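Local coordinates for protein amidase, hydantoinase/carbamoylase family (Burkholderia ambifaria, PDB 5TP4) that probably hydrolyses N-carbamoyl-L-amino acids as a zinc-dependent amidase of the peptidase M20 family, at residues V215-T229 with Q324-F338. Numbering follows the deposited sequence.
Sequences VTGGQAIRWLDVRVT and QVAIDTCWRSPATPF. With EDO (1,2-ethanediol), chain T.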
# COMPACT_ATOMS: atom_id res chain seq x y z
N VAL B 215 4.67 -34.36 11.05
CA VAL B 215 4.42 -33.51 9.88
C VAL B 215 3.88 -34.36 8.74
O VAL B 215 4.47 -35.38 8.39
CB VAL B 215 5.70 -32.75 9.47
CG1 VAL B 215 5.34 -31.74 8.43
CG2 VAL B 215 6.33 -32.03 10.66
N THR B 216 2.79 -33.91 8.13
CA THR B 216 2.13 -34.74 7.13
C THR B 216 2.56 -34.43 5.70
O THR B 216 2.40 -35.28 4.82
CB THR B 216 0.60 -34.62 7.26
OG1 THR B 216 0.19 -33.27 7.07
CG2 THR B 216 0.19 -35.02 8.65
N GLY B 217 3.12 -33.26 5.45
CA GLY B 217 3.43 -32.83 4.11
C GLY B 217 3.42 -31.31 4.05
O GLY B 217 3.32 -30.64 5.06
N GLY B 218 3.51 -30.81 2.82
CA GLY B 218 3.44 -29.38 2.57
C GLY B 218 2.15 -29.05 1.84
O GLY B 218 1.49 -29.94 1.29
N GLN B 219 1.78 -27.77 1.87
CA GLN B 219 0.52 -27.28 1.34
C GLN B 219 0.56 -27.11 -0.18
O GLN B 219 1.62 -26.92 -0.77
CB GLN B 219 0.21 -25.90 1.93
CG GLN B 219 -0.07 -25.94 3.41
CD GLN B 219 0.27 -24.63 4.07
OE1 GLN B 219 1.27 -23.99 3.74
NE2 GLN B 219 -0.57 -24.23 5.03
N ALA B 220 -0.63 -27.10 -0.79
CA ALA B 220 -0.80 -26.48 -2.10
C ALA B 220 -0.92 -24.97 -1.92
O ALA B 220 -1.59 -24.50 -1.00
CB ALA B 220 -2.04 -27.02 -2.81
N ILE B 221 -0.22 -24.21 -2.77
CA ILE B 221 -0.10 -22.76 -2.64
C ILE B 221 -0.45 -22.12 -3.97
O ILE B 221 0.02 -22.57 -5.03
CB ILE B 221 1.32 -22.33 -2.23
CG1 ILE B 221 1.84 -23.13 -1.03
CG2 ILE B 221 1.36 -20.81 -1.93
CD1 ILE B 221 3.30 -22.85 -0.74
N ARG B 222 -1.22 -21.03 -3.93
CA ARG B 222 -1.41 -20.15 -5.08
C ARG B 222 -1.07 -18.73 -4.66
O ARG B 222 -1.47 -18.28 -3.57
CB ARG B 222 -2.85 -20.19 -5.61
CG ARG B 222 -3.32 -21.61 -5.88
CD ARG B 222 -2.65 -22.18 -7.11
NE ARG B 222 -3.21 -23.50 -7.45
CZ ARG B 222 -2.69 -24.67 -7.06
NH1 ARG B 222 -1.58 -24.71 -6.33
NH2 ARG B 222 -3.28 -25.81 -7.41
N TRP B 223 -0.37 -18.02 -5.53
CA TRP B 223 -0.14 -16.59 -5.38
C TRP B 223 -0.88 -15.88 -6.50
O TRP B 223 -0.72 -16.25 -7.67
CB TRP B 223 1.35 -16.26 -5.47
CG TRP B 223 2.09 -16.40 -4.19
CD1 TRP B 223 1.62 -16.90 -3.01
CD2 TRP B 223 3.44 -15.98 -3.96
NE1 TRP B 223 2.61 -16.82 -2.04
CE2 TRP B 223 3.73 -16.26 -2.60
CE3 TRP B 223 4.43 -15.41 -4.76
CZ2 TRP B 223 4.98 -15.98 -2.04
CZ3 TRP B 223 5.66 -15.13 -4.20
CH2 TRP B 223 5.93 -15.42 -2.86
N LEU B 224 -1.68 -14.89 -6.14
CA LEU B 224 -2.50 -14.16 -7.09
C LEU B 224 -2.15 -12.68 -7.02
O LEU B 224 -1.76 -12.17 -5.96
CB LEU B 224 -4.00 -14.36 -6.78
CG LEU B 224 -4.47 -15.80 -6.54
CD1 LEU B 224 -5.98 -15.81 -6.29
CD2 LEU B 224 -4.15 -16.64 -7.71
N ASP B 225 -2.28 -12.02 -8.15
CA ASP B 225 -2.25 -10.57 -8.23
C ASP B 225 -3.64 -10.11 -8.58
O ASP B 225 -4.23 -10.59 -9.56
CB ASP B 225 -1.29 -10.07 -9.32
CG ASP B 225 0.14 -10.41 -9.04
OD1 ASP B 225 0.55 -10.39 -7.87
OD2 ASP B 225 0.88 -10.68 -10.00
N VAL B 226 -4.16 -9.15 -7.81
CA VAL B 226 -5.48 -8.60 -8.06
C VAL B 226 -5.33 -7.11 -8.35
O VAL B 226 -4.62 -6.40 -7.63
CB VAL B 226 -6.43 -8.82 -6.86
CG1 VAL B 226 -7.80 -8.32 -7.21
CG2 VAL B 226 -6.48 -10.30 -6.47
N ARG B 227 -6.04 -6.64 -9.37
CA ARG B 227 -6.08 -5.22 -9.67
C ARG B 227 -7.53 -4.79 -9.85
O ARG B 227 -8.26 -5.38 -10.65
CB ARG B 227 -5.25 -4.90 -10.90
CG ARG B 227 -5.13 -3.42 -11.17
CD ARG B 227 -3.98 -3.20 -12.14
NE ARG B 227 -3.64 -1.79 -12.30
CZ ARG B 227 -2.70 -1.36 -13.15
NH1 ARG B 227 -2.04 -2.25 -13.89
NH2 ARG B 227 -2.43 -0.07 -13.25
N VAL B 228 -7.94 -3.77 -9.11
CA VAL B 228 -9.30 -3.25 -9.18
C VAL B 228 -9.24 -1.85 -9.77
O VAL B 228 -8.45 -1.01 -9.32
CB VAL B 228 -9.96 -3.22 -7.79
CG1 VAL B 228 -11.41 -2.81 -7.90
CG2 VAL B 228 -9.83 -4.59 -7.12
N THR B 229 -10.05 -1.60 -10.79
CA THR B 229 -10.04 -0.33 -11.50
C THR B 229 -11.36 0.38 -11.30
O THR B 229 -12.43 -0.20 -11.53
CB THR B 229 -9.77 -0.54 -13.00
OG1 THR B 229 -8.56 -1.28 -13.16
CG2 THR B 229 -9.62 0.79 -13.69
N GLN B 324 -13.96 -2.60 -12.19
CA GLN B 324 -13.45 -3.75 -12.93
C GLN B 324 -12.39 -4.43 -12.08
O GLN B 324 -11.69 -3.77 -11.30
CB GLN B 324 -12.84 -3.36 -14.28
CG GLN B 324 -13.77 -2.56 -15.23
CD GLN B 324 -13.82 -1.06 -14.88
OE1 GLN B 324 -12.79 -0.42 -14.67
NE2 GLN B 324 -15.03 -0.51 -14.81
N VAL B 325 -12.26 -5.74 -12.22
CA VAL B 325 -11.29 -6.48 -11.43
C VAL B 325 -10.63 -7.51 -12.33
O VAL B 325 -11.28 -8.14 -13.17
CB VAL B 325 -11.90 -7.13 -10.16
CG1 VAL B 325 -13.02 -8.14 -10.52
CG2 VAL B 325 -10.79 -7.78 -9.30
N ALA B 326 -9.32 -7.62 -12.21
CA ALA B 326 -8.54 -8.61 -12.92
C ALA B 326 -7.74 -9.42 -11.92
O ALA B 326 -7.14 -8.85 -11.01
CB ALA B 326 -7.62 -7.95 -13.94
N ILE B 327 -7.72 -10.74 -12.08
CA ILE B 327 -7.05 -11.62 -11.13
C ILE B 327 -6.13 -12.54 -11.92
O ILE B 327 -6.59 -13.29 -12.79
CB ILE B 327 -8.04 -12.45 -10.30
CG1 ILE B 327 -8.90 -11.52 -9.43
CG2 ILE B 327 -7.29 -13.48 -9.46
CD1 ILE B 327 -10.05 -12.22 -8.74
N ASP B 328 -4.84 -12.47 -11.63
CA ASP B 328 -3.83 -13.25 -12.32
C ASP B 328 -3.12 -14.13 -11.31
O ASP B 328 -2.75 -13.68 -10.23
CB ASP B 328 -2.81 -12.34 -13.03
CG ASP B 328 -3.42 -11.57 -14.19
OD1 ASP B 328 -4.15 -12.16 -15.01
OD2 ASP B 328 -3.16 -10.35 -14.28
N THR B 329 -2.92 -15.39 -11.68
CA THR B 329 -2.17 -16.32 -10.83
C THR B 329 -0.71 -16.26 -11.28
O THR B 329 -0.40 -16.67 -12.40
CB THR B 329 -2.71 -17.74 -10.95
OG1 THR B 329 -4.09 -17.74 -10.57
CG2 THR B 329 -1.93 -18.69 -10.02
N CYS B 330 0.17 -15.78 -10.40
CA CYS B 330 1.57 -15.61 -10.77
C CYS B 330 2.51 -16.67 -10.21
O CYS B 330 3.67 -16.72 -10.62
CB CYS B 330 2.07 -14.23 -10.34
SG CYS B 330 2.02 -14.07 -8.56
N TRP B 331 2.05 -17.51 -9.29
CA TRP B 331 2.84 -18.64 -8.81
C TRP B 331 1.92 -19.75 -8.33
O TRP B 331 0.93 -19.47 -7.65
CB TRP B 331 3.75 -18.22 -7.65
CG TRP B 331 4.74 -19.29 -7.28
CD1 TRP B 331 5.71 -19.81 -8.08
CD2 TRP B 331 4.85 -19.97 -6.03
NE1 TRP B 331 6.42 -20.78 -7.40
CE2 TRP B 331 5.91 -20.90 -6.14
CE3 TRP B 331 4.15 -19.89 -4.82
CZ2 TRP B 331 6.30 -21.73 -5.09
CZ3 TRP B 331 4.53 -20.72 -3.78
CH2 TRP B 331 5.60 -21.63 -3.92
N ARG B 332 2.26 -20.99 -8.66
CA ARG B 332 1.56 -22.17 -8.15
C ARG B 332 2.60 -23.15 -7.63
O ARG B 332 3.67 -23.30 -8.22
CB ARG B 332 0.73 -22.87 -9.24
CG ARG B 332 -0.26 -21.98 -10.00
CD ARG B 332 -0.90 -22.76 -11.15
NE ARG B 332 -1.89 -21.93 -11.83
CZ ARG B 332 -1.61 -21.04 -12.77
NH1 ARG B 332 -0.36 -20.87 -13.17
NH2 ARG B 332 -2.59 -20.32 -13.33
N SER B 333 2.26 -23.84 -6.55
CA SER B 333 3.08 -24.93 -6.03
C SER B 333 2.15 -26.04 -5.57
O SER B 333 1.14 -25.76 -4.91
CB SER B 333 3.96 -24.47 -4.86
OG SER B 333 5.10 -25.32 -4.79
N PRO B 334 2.46 -27.29 -5.88
CA PRO B 334 1.56 -28.39 -5.55
C PRO B 334 1.69 -28.81 -4.10
O PRO B 334 2.72 -28.61 -3.46
CB PRO B 334 2.03 -29.52 -6.48
CG PRO B 334 3.53 -29.25 -6.59
CD PRO B 334 3.68 -27.74 -6.58
N ALA B 335 0.63 -29.43 -3.60
CA ALA B 335 0.74 -30.09 -2.31
C ALA B 335 1.82 -31.17 -2.38
O ALA B 335 2.07 -31.75 -3.43
CB ALA B 335 -0.60 -30.71 -1.90
N THR B 336 2.46 -31.42 -1.25
CA THR B 336 3.60 -32.34 -1.19
C THR B 336 3.40 -33.28 -0.01
O THR B 336 3.93 -33.06 1.08
CB THR B 336 4.92 -31.57 -1.06
OG1 THR B 336 4.93 -30.50 -2.02
CG2 THR B 336 6.09 -32.51 -1.34
N PRO B 337 2.66 -34.37 -0.20
CA PRO B 337 2.49 -35.33 0.90
C PRO B 337 3.80 -36.05 1.22
O PRO B 337 4.59 -36.38 0.34
CB PRO B 337 1.44 -36.30 0.36
CG PRO B 337 1.46 -36.12 -1.11
CD PRO B 337 1.81 -34.69 -1.36
N PHE B 338 4.00 -36.29 2.51
CA PHE B 338 5.12 -37.10 2.97
C PHE B 338 4.74 -38.58 2.96
O PHE B 338 3.59 -38.96 2.74
CB PHE B 338 5.56 -36.63 4.37
CG PHE B 338 6.21 -35.29 4.38
CD1 PHE B 338 6.71 -34.73 3.20
CD2 PHE B 338 6.34 -34.58 5.57
CE1 PHE B 338 7.31 -33.47 3.21
CE2 PHE B 338 6.96 -33.33 5.60
CZ PHE B 338 7.45 -32.77 4.42
C1 EDO T . 4.85 -27.39 -0.56
O1 EDO T . 3.90 -28.47 -0.60
C2 EDO T . 4.56 -26.40 -1.69
O2 EDO T . 4.74 -27.04 -2.96
O HOH W 1 -3.92 -8.28 -12.02
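Phe-338 lays its ring flat over Gly-217, whose CA stands 3.6 Å from the ring centroid, almost on the ring normal. Val-215 adds a methyl contact, CG1 to Phe-338 CE2 at 3.6 Å. All three residues are buried, with Met-379 of strand 377-382 against both side chains. Farther along, the face carrying Leu-224, Val-226, Val-228, Val-325 and Ile-327 is also well packed. Val-226 points CG1 at Val-325 CG2, 3.7 Å away, and runs alongside Ile-327. Helix 246-262 packs on Val-228 and Val-325, and helix 300-321 on Arg-222 and Thr-329 of the same face.

The two strands are antiparallel neighbours. Segment 215-229 leads out from the zinc-bearing part into the smaller alpha/beta lobe, and 324-338 returns from it, as in other M20 enzymes with a separate dimerisation domain. A classic beta bulge interrupts the pairing: Cys-330 and Trp-331 both face Trp-223. Trp-223 O accepts from Cys-330 N at 2.9 Å, and only weakly from Trp-331 N.

The other face is more open to solvent; Arg-227, Ala-326, Asp-328 and Trp-331 are exposed there. Trp-331 turns an edge to the face of Trp-223, with planes at 59°. Its chi1 of -170° swings the ring away from its own backbone N, and CZ3 reaches Ile-221 CG2 at 3.7 Å. On the helix side, Ile-221 O takes both Ser-333 N and Arg-222 NH1, and that NH1 also reaches Ser-333 O weakly at 3.2 Å. Arg-222 NH2 forms salt bridges with Asp-300 and Asp-304, and Asp-225 forms one with Arg-282 of the second subunit.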